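PDB 7D3U: monovalent Na+/H+ antiporter subunit A from Dietzia sp. DQ12-45-1b, which probably exchanges sodium ions for protons across the cell membrane as a subunit of the multi-subunit Mrp antiporter complex. Local coordinates for residues V63-T77 with M115-L127. Sequence-based numbering, arbitrary orientation.
Sequences VELRLSLDPLARVFT and MLGLVLADDVVVL. With LMT (dodecyl-beta-D-maltoside), chain C.
R66 and D122 join strand 63-68 to the turn between helices 102-119 and 124-142 through both backbone and side chain. The carbonyl oxygen of R66 accepts the amide of D122 (D122 N to R66 O 2.9 Å), with a weak second bond from the next amide, D123 N. With its chain extended from CG to NE, R66 runs alongside D122 and closes a salt bridge on a single carboxylate oxygen. R66 NE lies 2.6 Å from D122 OD2, reaching it from above the carboxylate plane (43° out), and NH2 adds a weaker bond to the same atom. The other oxygen, OD1, is taken by the hydroxyl of S184; compensation by R66 probably favours the ionised form of this buried aspartate. D123 divides its carboxylate differently. OD1 caps helix 124-142 by accepting V125 N (3.1 Å, 163° at the hydrogen), whereas OD2 receives a weak bond from E64 N and lies near E64 O, an acceptor that cannot satisfy it. CG of D123 stands anti to the backbone N (chi1 -176°), which lets one group face both the helix end and the strand.

Apolar contacts flank this polar centre. At the start of the strand V63 CG2 meets V125 CG2 at 3.6 Å, and L65 CD1 meets V126 CG2, which also touches the tail end of a dodecyl maltoside. Toward helix 71-94, L120 CD2 packs against L69 CD1 and T77 CG2, while V119 CG1 touches F76 CB (3.7 Å). Since R66 and S184 between them satisfy both oxygens of D122, whereas D123, fixed at the helix start by its cap, reaches the strand through weak bonds alone, the polar hold on the turn rests mainly on the R66-D122 salt bridge and the amide bonds to R66 O.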
ATOM      1  N   VAL B  63     -29.526 -15.309   8.812  1.00 85.77           N
ATOM      2  CA  VAL B  63     -29.779 -14.615  10.067  1.00 85.77           C
ATOM      3  C   VAL B  63     -31.039 -13.779   9.919  1.00 85.77           C
ATOM      4  O   VAL B  63     -31.190 -13.036   8.942  1.00 85.77           O
ATOM      5  CB  VAL B  63     -28.584 -13.731  10.462  1.00 85.77           C
ATOM      6  CG1 VAL B  63     -28.928 -12.887  11.672  1.00 85.77           C
ATOM      7  CG2 VAL B  63     -27.368 -14.589  10.730  1.00 85.77           C
ATOM      8  N   GLU B  64     -31.942 -13.898  10.884  1.00 89.13           N
ATOM      9  CA  GLU B  64     -33.164 -13.112  10.915  1.00 89.13           C
ATOM     10  C   GLU B  64     -33.367 -12.573  12.322  1.00 89.13           C
ATOM     11  O   GLU B  64     -33.036 -13.242  13.304  1.00 89.13           O
ATOM     12  CB  GLU B  64     -34.377 -13.944  10.485  1.00 89.13           C
ATOM     13  CG  GLU B  64     -34.590 -15.203  11.307  1.00 89.13           C
ATOM     14  CD  GLU B  64     -35.554 -16.172  10.653  1.00 89.13           C
ATOM     15  OE1 GLU B  64     -35.130 -17.298  10.318  1.00 89.13           O
ATOM     16  OE2 GLU B  64     -36.734 -15.809  10.472  1.00 89.13           O
ATOM     17  N   LEU B  65     -33.904 -11.359  12.417  1.00 84.90           N
ATOM     18  CA  LEU B  65     -34.172 -10.783  13.725  1.00 84.90           C
ATOM     19  C   LEU B  65     -35.354 -11.520  14.336  1.00 84.90           C
ATOM     20  O   LEU B  65     -36.511 -11.159  14.107  1.00 84.90           O
ATOM     21  CB  LEU B  65     -34.447  -9.281  13.610  1.00 84.90           C
ATOM     22  CG  LEU B  65     -34.893  -8.531  14.865  1.00 84.90           C
ATOM     23  CD1 LEU B  65     -33.829  -8.619  15.932  1.00 84.90           C
ATOM     24  CD2 LEU B  65     -35.199  -7.082  14.547  1.00 84.90           C
ATOM     25  N   ARG B  66     -35.064 -12.564  15.107  1.00 85.66           N
ATOM     26  CA  ARG B  66     -36.072 -13.487  15.616  1.00 85.66           C
ATOM     27  C   ARG B  66     -36.070 -13.414  17.135  1.00 85.66           C
ATOM     28  O   ARG B  66     -35.151 -13.922  17.784  1.00 85.66           O
ATOM     29  CB  ARG B  66     -35.792 -14.908  15.131  1.00 85.66           C
ATOM     30  CG  ARG B  66     -36.710 -15.969  15.703  1.00 85.66           C
ATOM     31  CD  ARG B  66     -36.428 -17.309  15.052  1.00 85.66           C
ATOM     32  NE  ARG B  66     -36.898 -18.430  15.859  1.00 85.66           N
ATOM     33  CZ  ARG B  66     -37.953 -19.176  15.557  1.00 85.66           C
ATOM     34  NH1 ARG B  66     -38.656 -18.920  14.462  1.00 85.66           N
ATOM     35  NH2 ARG B  66     -38.308 -20.176  16.350  1.00 85.66           N
ATOM     36  N   LEU B  67     -37.092 -12.781  17.697  1.00 81.56           N
ATOM     37  CA  LEU B  67     -37.221 -12.631  19.137  1.00 81.56           C
ATOM     38  C   LEU B  67     -38.189 -13.670  19.681  1.00 81.56           C
ATOM     39  O   LEU B  67     -39.249 -13.912  19.098  1.00 81.56           O
ATOM     40  CB  LEU B  67     -37.712 -11.230  19.497  1.00 81.56           C
ATOM     41  CG  LEU B  67     -37.124 -10.062  18.710  1.00 81.56           C
ATOM     42  CD1 LEU B  67     -37.693  -8.761  19.232  1.00 81.56           C
ATOM     43  CD2 LEU B  67     -35.610 -10.047  18.789  1.00 81.56           C
ATOM     44  N   SER B  68     -37.819 -14.282  20.801  1.00 81.28           N
ATOM     45  CA  SER B  68     -38.661 -15.252  21.479  1.00 81.28           C
ATOM     46  C   SER B  68     -38.789 -14.864  22.942  1.00 81.28           C
ATOM     47  O   SER B  68     -37.876 -14.277  23.525  1.00 81.28           O
ATOM     48  CB  SER B  68     -38.103 -16.672  21.365  1.00 81.28           C
ATOM     49  OG  SER B  68     -38.573 -17.488  22.420  1.00 81.28           O
ATOM     50  N   LEU B  69     -39.928 -15.206  23.533  1.00 80.97           N
ATOM     51  CA  LEU B  69     -40.254 -14.819  24.900  1.00 80.97           C
ATOM     52  C   LEU B  69     -40.596 -16.051  25.729  1.00 80.97           C
ATOM     53  O   LEU B  69     -41.602 -16.101  26.434  1.00 80.97           O
ATOM     54  CB  LEU B  69     -41.394 -13.804  24.907  1.00 80.97           C
ATOM     55  CG  LEU B  69     -41.942 -13.315  26.251  1.00 80.97           C
ATOM     56  CD1 LEU B  69     -40.868 -12.580  27.017  1.00 80.97           C
ATOM     57  CD2 LEU B  69     -43.144 -12.414  26.047  1.00 80.97           C
ATOM     58  N   ASP B  70     -39.755 -17.083  25.637  1.00 81.57           N
ATOM     59  CA  ASP B  70     -39.914 -18.247  26.492  1.00 81.57           C
ATOM     60  C   ASP B  70     -39.867 -17.816  27.957  1.00 81.57           C
ATOM     61  O   ASP B  70     -39.291 -16.777  28.285  1.00 81.57           O
ATOM     62  CB  ASP B  70     -38.828 -19.281  26.191  1.00 81.57           C
ATOM     63  CG  ASP B  70     -37.432 -18.706  26.284  1.00 81.57           C
ATOM     64  OD1 ASP B  70     -37.290 -17.470  26.188  1.00 81.57           O
ATOM     65  OD2 ASP B  70     -36.474 -19.490  26.445  1.00 81.57           O
ATOM     66  N   PRO B  71     -40.478 -18.592  28.857  1.00 81.95           N
ATOM     67  CA  PRO B  71     -40.647 -18.120  30.243  1.00 81.95           C
ATOM     68  C   PRO B  71     -39.363 -17.675  30.923  1.00 81.95           C
ATOM     69  O   PRO B  71     -39.413 -16.786  31.785  1.00 81.95           O
ATOM     70  CB  PRO B  71     -41.265 -19.334  30.941  1.00 81.95           C
ATOM     71  CG  PRO B  71     -41.999 -20.037  29.863  1.00 81.95           C
ATOM     72  CD  PRO B  71     -41.147 -19.886  28.639  1.00 81.95           C
ATOM     73  N   LEU B  72     -38.216 -18.257  30.572  1.00 79.31           N
ATOM     74  CA  LEU B  72     -36.949 -17.743  31.086  1.00 79.31           C
ATOM     75  C   LEU B  72     -36.763 -16.287  30.683  1.00 79.31           C
ATOM     76  O   LEU B  72     -36.418 -15.434  31.511  1.00 79.31           O
ATOM     77  CB  LEU B  72     -35.790 -18.598  30.581  1.00 79.31           C
ATOM     78  CG  LEU B  72     -34.404 -17.981  30.746  1.00 79.31           C
ATOM     79  CD1 LEU B  72     -34.047 -17.889  32.215  1.00 79.31           C
ATOM     80  CD2 LEU B  72     -33.371 -18.793  29.994  1.00 79.31           C
ATOM     81  N   ALA B  73     -37.005 -15.981  29.408  1.00 78.99           N
ATOM     82  CA  ALA B  73     -37.014 -14.588  28.988  1.00 78.99           C
ATOM     83  C   ALA B  73     -38.139 -13.815  29.660  1.00 78.99           C
ATOM     84  O   ALA B  73     -37.951 -12.658  30.030  1.00 78.99           O
ATOM     85  CB  ALA B  73     -37.133 -14.495  27.469  1.00 78.99           C
ATOM     86  N   ARG B  74     -39.305 -14.432  29.852  1.00 83.85           N
ATOM     87  CA  ARG B  74     -40.395 -13.702  30.492  1.00 83.85           C
ATOM     88  C   ARG B  74     -40.030 -13.280  31.909  1.00 83.85           C
ATOM     89  O   ARG B  74     -40.588 -12.308  32.428  1.00 83.85           O
ATOM     90  CB  ARG B  74     -41.672 -14.538  30.508  1.00 83.85           C
ATOM     91  CG  ARG B  74     -42.923 -13.697  30.666  1.00 83.85           C
ATOM     92  CD  ARG B  74     -44.148 -14.538  30.950  1.00 83.85           C
ATOM     93  NE  ARG B  74     -45.372 -13.798  30.662  1.00 83.85           N
ATOM     94  CZ  ARG B  74     -46.584 -14.178  31.045  1.00 83.85           C
ATOM     95  NH1 ARG B  74     -47.640 -13.440  30.735  1.00 83.85           N
ATOM     96  NH2 ARG B  74     -46.743 -15.297  31.738  1.00 83.85           N
ATOM     97  N   VAL B  75     -39.100 -13.991  32.545  1.00 80.18           N
ATOM     98  CA  VAL B  75     -38.632 -13.584  33.864  1.00 80.18           C
ATOM     99  C   VAL B  75     -37.484 -12.586  33.749  1.00 80.18           C
ATOM    100  O   VAL B  75     -37.408 -11.619  34.515  1.00 80.18           O
ATOM    101  CB  VAL B  75     -38.232 -14.823  34.686  1.00 80.18           C
ATOM    102  CG1 VAL B  75     -37.505 -14.414  35.951  1.00 80.18           C
ATOM    103  CG2 VAL B  75     -39.459 -15.645  35.024  1.00 80.18           C
ATOM    104  N   PHE B  76     -36.585 -12.785  32.782  1.00 79.21           N
ATOM    105  CA  PHE B  76     -35.402 -11.933  32.720  1.00 79.21           C
ATOM    106  C   PHE B  76     -35.692 -10.548  32.147  1.00 79.21           C
ATOM    107  O   PHE B  76     -35.101  -9.567  32.611  1.00 79.21           O
ATOM    108  CB  PHE B  76     -34.295 -12.623  31.929  1.00 79.21           C
ATOM    109  CG  PHE B  76     -33.300 -13.335  32.796  1.00 79.21           C
ATOM    110  CD1 PHE B  76     -33.628 -14.533  33.403  1.00 79.21           C
ATOM    111  CD2 PHE B  76     -32.048 -12.799  33.025  1.00 79.21           C
ATOM    112  CE1 PHE B  76     -32.722 -15.189  34.208  1.00 79.21           C
ATOM    113  CE2 PHE B  76     -31.138 -13.450  33.829  1.00 79.21           C
ATOM    114  CZ  PHE B  76     -31.476 -14.647  34.421  1.00 79.21           C
ATOM    115  N   THR B  77     -36.583 -10.427  31.160  1.00 79.75           N
ATOM    116  CA  THR B  77     -37.003  -9.095  30.729  1.00 79.75           C
ATOM    117  C   THR B  77     -37.630  -8.325  31.877  1.00 79.75           C
ATOM    118  O   THR B  77     -37.410  -7.118  32.014  1.00 79.75           O
ATOM    119  CB  THR B  77     -37.990  -9.166  29.563  1.00 79.75           C
ATOM    120  OG1 THR B  77     -39.302  -9.469  30.055  1.00 79.75           O
ATOM    121  CG2 THR B  77     -37.564 -10.172  28.520  1.00 79.75           C
ATOM    122  N   MET B 115     -30.135  -5.080  26.822  1.00 78.98           N
ATOM    123  CA  MET B 115     -30.434  -6.238  27.658  1.00 78.98           C
ATOM    124  C   MET B 115     -31.725  -6.912  27.218  1.00 78.98           C
ATOM    125  O   MET B 115     -31.809  -8.146  27.180  1.00 78.98           O
ATOM    126  CB  MET B 115     -30.527  -5.824  29.122  1.00 78.98           C
ATOM    127  CG  MET B 115     -29.282  -6.116  29.912  1.00 78.98           C
ATOM    128  SD  MET B 115     -28.582  -7.730  29.523  1.00 78.98           S
ATOM    129  CE  MET B 115     -29.633  -8.802  30.494  1.00 78.98           C
ATOM    130  N   LEU B 116     -32.745  -6.118  26.891  1.00 77.72           N
ATOM    131  CA  LEU B 116     -33.993  -6.673  26.384  1.00 77.72           C
ATOM    132  C   LEU B 116     -33.760  -7.451  25.099  1.00 77.72           C
ATOM    133  O   LEU B 116     -34.296  -8.548  24.923  1.00 77.72           O
ATOM    134  CB  LEU B 116     -35.005  -5.551  26.155  1.00 77.72           C
ATOM    135  CG  LEU B 116     -36.458  -5.981  25.989  1.00 77.72           C
ATOM    136  CD1 LEU B 116     -36.863  -6.831  27.160  1.00 77.72           C
ATOM    137  CD2 LEU B 116     -37.361  -4.773  25.881  1.00 77.72           C
ATOM    138  N   GLY B 117     -32.955  -6.899  24.192  1.00 76.64           N
ATOM    139  CA  GLY B 117     -32.616  -7.623  22.981  1.00 76.64           C
ATOM    140  C   GLY B 117     -31.846  -8.899  23.247  1.00 76.64           C
ATOM    141  O   GLY B 117     -31.988  -9.877  22.509  1.00 76.64           O
ATOM    142  N   LEU B 118     -31.025  -8.910  24.296  1.00 75.04           N
ATOM    143  CA  LEU B 118     -30.254 -10.108  24.610  1.00 75.04           C
ATOM    144  C   LEU B 118     -31.140 -11.206  25.182  1.00 75.04           C
ATOM    145  O   LEU B 118     -31.034 -12.367  24.776  1.00 75.04           O
ATOM    146  CB  LEU B 118     -29.126  -9.764  25.579  1.00 75.04           C
ATOM    147  CG  LEU B 118     -28.330 -10.931  26.156  1.00 75.04           C
ATOM    148  CD1 LEU B 118     -27.794 -11.815  25.052  1.00 75.04           C
ATOM    149  CD2 LEU B 118     -27.196 -10.401  26.994  1.00 75.04           C
ATOM    150  N   VAL B 119     -32.019 -10.863  26.125  1.00 74.97           N
ATOM    151  CA  VAL B 119     -32.868 -11.892  26.718  1.00 74.97           C
ATOM    152  C   VAL B 119     -33.979 -12.297  25.760  1.00 74.97           C
ATOM    153  O   VAL B 119     -34.457 -13.436  25.800  1.00 74.97           O
ATOM    154  CB  VAL B 119     -33.429 -11.417  28.069  1.00 74.97           C
ATOM    155  CG1 VAL B 119     -32.316 -11.317  29.093  1.00 74.97           C
ATOM    156  CG2 VAL B 119     -34.120 -10.087  27.915  1.00 74.97           C
ATOM    157  N   LEU B 120     -34.413 -11.388  24.894  1.00 76.78           N
ATOM    158  CA  LEU B 120     -35.400 -11.690  23.856  1.00 76.78           C
ATOM    159  C   LEU B 120     -34.724 -12.074  22.548  1.00 76.78           C
ATOM    160  O   LEU B 120     -34.996 -11.487  21.505  1.00 76.78           O
ATOM    161  CB  LEU B 120     -36.327 -10.501  23.653  1.00 76.78           C
ATOM    162  CG  LEU B 120     -37.292 -10.189  24.788  1.00 76.78           C
ATOM    163  CD1 LEU B 120     -38.230  -9.080  24.376  1.00 76.78           C
ATOM    164  CD2 LEU B 120     -38.062 -11.435  25.148  1.00 76.78           C
ATOM    165  N   ALA B 121     -33.835 -13.060  22.576  1.00 78.23           N
ATOM    166  CA  ALA B 121     -33.067 -13.443  21.400  1.00 78.23           C
ATOM    167  C   ALA B 121     -33.270 -14.923  21.126  1.00 78.23           C
ATOM    168  O   ALA B 121     -32.830 -15.769  21.911  1.00 78.23           O
ATOM    169  CB  ALA B 121     -31.583 -13.132  21.588  1.00 78.23           C
ATOM    170  N   ASP B 122     -33.938 -15.231  20.015  1.00 83.91           N
ATOM    171  CA  ASP B 122     -34.059 -16.604  19.553  1.00 83.91           C
ATOM    172  C   ASP B 122     -33.058 -16.947  18.463  1.00 83.91           C
ATOM    173  O   ASP B 122     -32.857 -18.131  18.176  1.00 83.91           O
ATOM    174  CB  ASP B 122     -35.474 -16.874  19.033  1.00 83.91           C
ATOM    175  CG  ASP B 122     -35.843 -18.338  19.094  1.00 83.91           C
ATOM    176  OD1 ASP B 122     -35.188 -19.083  19.850  1.00 83.91           O
ATOM    177  OD2 ASP B 122     -36.789 -18.745  18.388  1.00 83.91           O
ATOM    178  N   ASP B 123     -32.446 -15.945  17.844  1.00 83.64           N
ATOM    179  CA  ASP B 123     -31.345 -16.158  16.921  1.00 83.64           C
ATOM    180  C   ASP B 123     -30.031 -15.961  17.659  1.00 83.64           C
ATOM    181  O   ASP B 123     -29.897 -15.048  18.477  1.00 83.64           O
ATOM    182  CB  ASP B 123     -31.439 -15.197  15.738  1.00 83.64           C
ATOM    183  CG  ASP B 123     -30.368 -15.445  14.702  1.00 83.64           C
ATOM    184  OD1 ASP B 123     -29.565 -16.379  14.896  1.00 83.64           O
ATOM    185  OD2 ASP B 123     -30.332 -14.712  13.693  1.00 83.64           O
ATOM    186  N   VAL B 124     -29.060 -16.829  17.377  1.00 80.34           N
ATOM    187  CA  VAL B 124     -27.795 -16.747  18.097  1.00 80.34           C
ATOM    188  C   VAL B 124     -26.997 -15.528  17.646  1.00 80.34           C
ATOM    189  O   VAL B 124     -26.259 -14.927  18.442  1.00 80.34           O
ATOM    190  CB  VAL B 124     -27.005 -18.058  17.926  1.00 80.34           C
ATOM    191  CG1 VAL B 124     -26.504 -18.212  16.499  1.00 80.34           C
ATOM    192  CG2 VAL B 124     -25.864 -18.124  18.922  1.00 80.34           C
ATOM    193  N   VAL B 125     -27.153 -15.116  16.387  1.00 79.45           N
ATOM    194  CA  VAL B 125     -26.403 -13.969  15.892  1.00 79.45           C
ATOM    195  C   VAL B 125     -26.930 -12.678  16.503  1.00 79.45           C
ATOM    196  O   VAL B 125     -26.153 -11.811  16.913  1.00 79.45           O
ATOM    197  CB  VAL B 125     -26.438 -13.933  14.354  1.00 79.45           C
ATOM    198  CG1 VAL B 125     -26.025 -12.564  13.847  1.00 79.45           C
ATOM    199  CG2 VAL B 125     -25.528 -15.009  13.793  1.00 79.45           C
ATOM    200  N   VAL B 126     -28.254 -12.533  16.596  1.00 79.63           N
ATOM    201  CA  VAL B 126     -28.793 -11.349  17.258  1.00 79.63           C
ATOM    202  C   VAL B 126     -28.497 -11.397  18.751  1.00 79.63           C
ATOM    203  O   VAL B 126     -28.373 -10.352  19.402  1.00 79.63           O
ATOM    204  CB  VAL B 126     -30.299 -11.198  16.976  1.00 79.63           C
ATOM    205  CG1 VAL B 126     -31.107 -12.197  17.776  1.00 79.63           C
ATOM    206  CG2 VAL B 126     -30.746  -9.789  17.290  1.00 79.63           C
ATOM    207  N   LEU B 127     -28.348 -12.597  19.314  1.00 76.45           N
ATOM    208  CA  LEU B 127     -27.918 -12.714  20.702  1.00 76.45           C
ATOM    209  C   LEU B 127     -26.520 -12.141  20.883  1.00 76.45           C
ATOM    210  O   LEU B 127     -26.268 -11.368  21.814  1.00 76.45           O
ATOM    211  CB  LEU B 127     -27.966 -14.175  21.143  1.00 76.45           C
ATOM    212  CG  LEU B 127     -27.726 -14.446  22.626  1.00 76.45           C
ATOM    213  CD1 LEU B 127     -28.536 -15.642  23.083  1.00 76.45           C
ATOM    214  CD2 LEU B 127     -26.253 -14.677  22.878  1.00 76.45           C
TER
HETATM  215  C1B LMT C1214     -34.216  -4.213   3.277  1.00 92.73           C
HETATM  216  C2B LMT C1214     -33.949  -4.851   1.891  1.00 92.73           C
HETATM  217  C3B LMT C1214     -32.493  -4.639   1.408  1.00 92.73           C
HETATM  218  C4B LMT C1214     -31.725  -3.550   2.206  1.00 92.73           C
HETATM  219  C5B LMT C1214     -32.694  -2.430   2.642  1.00 92.73           C
HETATM  220  C6B LMT C1214     -33.027  -1.519   1.459  1.00 92.73           C
HETATM  221  O1B LMT C1214     -33.582  -4.962   4.286  1.00 92.73           O
HETATM  222  O2B LMT C1214     -34.225  -6.189   1.988  1.00 92.73           O
HETATM  223  O3B LMT C1214     -32.442  -4.426   0.052  1.00 92.73           O
HETATM  224  O4' LMT C1214     -31.102  -4.090   3.313  1.00 92.73           O
HETATM  225  O5B LMT C1214     -33.875  -2.848   3.318  1.00 92.73           O
HETATM  226  O6B LMT C1214     -32.775  -0.210   1.784  1.00 92.73           O
HETATM  227  C1' LMT C1214     -36.147  -5.038   7.609  1.00 92.73           C
HETATM  228  C2' LMT C1214     -35.762  -3.657   7.022  1.00 92.73           C
HETATM  229  C3' LMT C1214     -34.474  -3.721   6.152  1.00 92.73           C
HETATM  230  C4' LMT C1214     -34.205  -5.118   5.558  1.00 92.73           C
HETATM  231  C5' LMT C1214     -35.582  -5.817   5.403  1.00 92.73           C
HETATM  232  C6' LMT C1214     -35.554  -7.106   4.624  1.00 92.73           C
HETATM  233  O1' LMT C1214     -35.245  -5.409   8.566  1.00 92.73           O
HETATM  234  O2' LMT C1214     -36.814  -3.167   6.272  1.00 92.73           O
HETATM  235  O3' LMT C1214     -33.389  -3.321   6.877  1.00 92.73           O
HETATM  236  O5' LMT C1214     -36.181  -6.097   6.647  1.00 92.73           O
HETATM  237  O6' LMT C1214     -34.234  -7.362   4.359  1.00 92.73           O
HETATM  238  C1  LMT C1214     -35.430  -4.787   9.814  1.00 92.73           C
HETATM  239  C2  LMT C1214     -34.049  -4.632  10.373  1.00 92.73           C
HETATM  240  C3  LMT C1214     -33.732  -5.453  11.575  1.00 92.73           C
HETATM  241  C4  LMT C1214     -32.975  -4.576  12.536  1.00 92.73           C
HETATM  242  C5  LMT C1214     -31.510  -4.771  12.362  1.00 92.73           C
HETATM  243  C6  LMT C1214     -30.759  -4.532  13.628  1.00 92.73           C
HETATM  244  C7  LMT C1214     -31.235  -5.477  14.689  1.00 92.73           C
HETATM  245  C8  LMT C1214     -30.320  -5.385  15.856  1.00 92.73           C
HETATM  246  C9  LMT C1214     -30.869  -5.970  17.112  1.00 92.73           C
HETATM  247  C10 LMT C1214     -30.003  -5.484  18.237  1.00 92.73           C
HETATM  248  C11 LMT C1214     -30.649  -5.712  19.563  1.00 92.73           C
HETATM  249  C12 LMT C1214     -30.945  -7.153  19.783  1.00 92.73           C